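PDB 6JIX: taurine:2-oxoglutarate aminotransferase from Bifidobacterium kashiwanohense PV20-2, which probably transfers the amino group of taurine to 2-oxoglutarate with the help of pyridoxal 5'-phosphate, as a class-III aminotransferase. Local coordinates for residues Ala256-Thr261 / Asn329-His334. Residues are numbered along the deposited sequence; the frame is centred on the assembly and turned at random.
Sequences AGFGRT and NYYLEH
F258 and Y331 carry nearly all of the contact, which buries 118 Å² in total. CB of F258 lies 3.6 Å from both CE2 and OH of Y331, and CD1 of F258 comes to 3.7 Å from the same CE2. The F258 backbone takes part as well, its carbonyl carbon lying over one face of the tyrosine ring. With CG anti to that carbon (chi1 -64°), the F258 ring is carried away from its own carbonyl group, and its side chain crosses that of Y331 at about a right angle. The two ring planes are inclined by only 24°, but with centroids 5.9 Å apart little of one ring faces the other; the close packing is therefore that of CB, CD1 and the carbonyl group of F258 against the tyrosine, rather than a stack of rings. Here the loop that follows strand 248-252 of the seven-stranded sheet in this PLP-dependent aminotransferase meets helix 318-333, with the F258 side chain about 7 Å from that of K281, a cofactor-binding residue. No hydrogen bond joins the two segments; the buried phenol is satisfied elsewhere, Y331 OH bonding to G282 O, next to that lysine. F265 adds an edge-to-face partner to the F258 ring. The solvent side is formed by L332 and E333, both exposed and without contact to the 256-261 loop, and by H334, the first residue to leave helical geometry, whose ring lies against Y330.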
# COMPACT_ATOMS: atom_id res chain seq x y z
N ALA A 256 -3.57 9.81 -14.29
CA ALA A 256 -4.18 10.15 -15.57
C ALA A 256 -5.14 9.09 -16.07
O ALA A 256 -5.73 9.28 -17.15
CB ALA A 256 -3.09 10.41 -16.62
N GLY A 257 -5.35 8.01 -15.32
CA GLY A 257 -6.24 6.95 -15.76
C GLY A 257 -7.71 7.22 -15.45
O GLY A 257 -8.08 8.16 -14.76
N PHE A 258 -8.56 6.40 -16.06
CA PHE A 258 -10.00 6.35 -15.79
C PHE A 258 -10.70 7.67 -16.14
O PHE A 258 -11.33 8.33 -15.31
CB PHE A 258 -10.23 5.91 -14.34
CG PHE A 258 -9.74 4.51 -14.10
CD1 PHE A 258 -10.43 3.43 -14.60
CD2 PHE A 258 -8.52 4.28 -13.46
CE1 PHE A 258 -9.95 2.14 -14.43
CE2 PHE A 258 -8.04 2.99 -13.28
CZ PHE A 258 -8.75 1.92 -13.77
N GLY A 259 -10.58 8.04 -17.42
CA GLY A 259 -11.35 9.12 -17.99
C GLY A 259 -10.77 10.50 -17.79
O GLY A 259 -11.29 11.46 -18.37
N ARG A 260 -9.73 10.62 -16.96
CA ARG A 260 -9.15 11.93 -16.64
C ARG A 260 -8.89 12.77 -17.89
O ARG A 260 -9.14 13.98 -17.90
CB ARG A 260 -7.87 11.71 -15.84
CG ARG A 260 -7.27 13.00 -15.32
CD ARG A 260 -8.37 13.96 -14.94
NE ARG A 260 -9.06 13.49 -13.76
CZ ARG A 260 -9.87 14.25 -13.04
NH1 ARG A 260 -10.08 15.50 -13.43
NH2 ARG A 260 -10.46 13.76 -11.95
N THR A 261 -8.39 12.14 -18.96
CA THR A 261 -7.95 12.84 -20.17
C THR A 261 -8.93 12.75 -21.32
O THR A 261 -8.62 13.21 -22.42
CB THR A 261 -6.59 12.28 -20.63
OG1 THR A 261 -6.77 10.97 -21.20
CG2 THR A 261 -5.58 12.25 -19.45
N ASN A 329 -17.91 0.08 -14.49
CA ASN A 329 -19.20 -0.04 -15.18
C ASN A 329 -19.86 1.32 -15.36
O ASN A 329 -20.46 1.59 -16.40
CB ASN A 329 -20.13 -0.98 -14.42
CG ASN A 329 -19.98 -2.44 -14.83
OD1 ASN A 329 -19.54 -2.75 -15.94
ND2 ASN A 329 -20.32 -3.36 -13.91
N TYR A 330 -19.73 2.20 -14.36
CA TYR A 330 -20.25 3.55 -14.51
C TYR A 330 -19.54 4.31 -15.63
O TYR A 330 -20.19 4.93 -16.49
CB TYR A 330 -20.13 4.32 -13.20
CG TYR A 330 -20.93 5.60 -13.23
CD1 TYR A 330 -20.44 6.75 -13.84
CD2 TYR A 330 -22.19 5.65 -12.66
CE1 TYR A 330 -21.19 7.92 -13.85
CE2 TYR A 330 -22.93 6.79 -12.67
CZ TYR A 330 -22.45 7.93 -13.26
OH TYR A 330 -23.24 9.07 -13.25
N TYR A 331 -18.20 4.30 -15.63
CA TYR A 331 -17.46 5.02 -16.67
C TYR A 331 -18.01 4.63 -18.03
O TYR A 331 -18.28 5.49 -18.88
CB TYR A 331 -15.95 4.72 -16.62
CG TYR A 331 -15.19 5.30 -15.45
CD1 TYR A 331 -15.27 6.65 -15.13
CD2 TYR A 331 -14.37 4.48 -14.67
CE1 TYR A 331 -14.58 7.16 -14.06
CE2 TYR A 331 -13.67 4.98 -13.60
CZ TYR A 331 -13.77 6.32 -13.30
OH TYR A 331 -13.06 6.83 -12.23
N LEU A 332 -18.20 3.33 -18.23
CA LEU A 332 -18.62 2.82 -19.53
C LEU A 332 -20.09 3.13 -19.79
O LEU A 332 -20.43 3.79 -20.79
CB LEU A 332 -18.36 1.32 -19.60
CG LEU A 332 -16.89 0.87 -19.47
CD1 LEU A 332 -16.74 -0.65 -19.57
CD2 LEU A 332 -16.01 1.57 -20.51
N GLU A 333 -20.98 2.69 -18.89
CA GLU A 333 -22.42 2.80 -19.14
C GLU A 333 -22.85 4.25 -19.32
O GLU A 333 -23.74 4.53 -20.14
CB GLU A 333 -23.21 2.14 -18.01
CG GLU A 333 -23.29 0.63 -18.14
CD GLU A 333 -23.53 -0.09 -16.81
OE1 GLU A 333 -24.32 0.41 -15.96
OE2 GLU A 333 -22.94 -1.18 -16.62
N HIS A 334 -22.23 5.19 -18.60
CA HIS A 334 -22.61 6.60 -18.66
C HIS A 334 -21.72 7.40 -19.58
O HIS A 334 -21.70 8.63 -19.50
CB HIS A 334 -22.59 7.22 -17.26
CG HIS A 334 -23.73 6.79 -16.40
ND1 HIS A 334 -24.71 7.66 -15.97
CD2 HIS A 334 -24.07 5.58 -15.91
CE1 HIS A 334 -25.59 7.01 -15.24
NE2 HIS A 334 -25.22 5.74 -15.18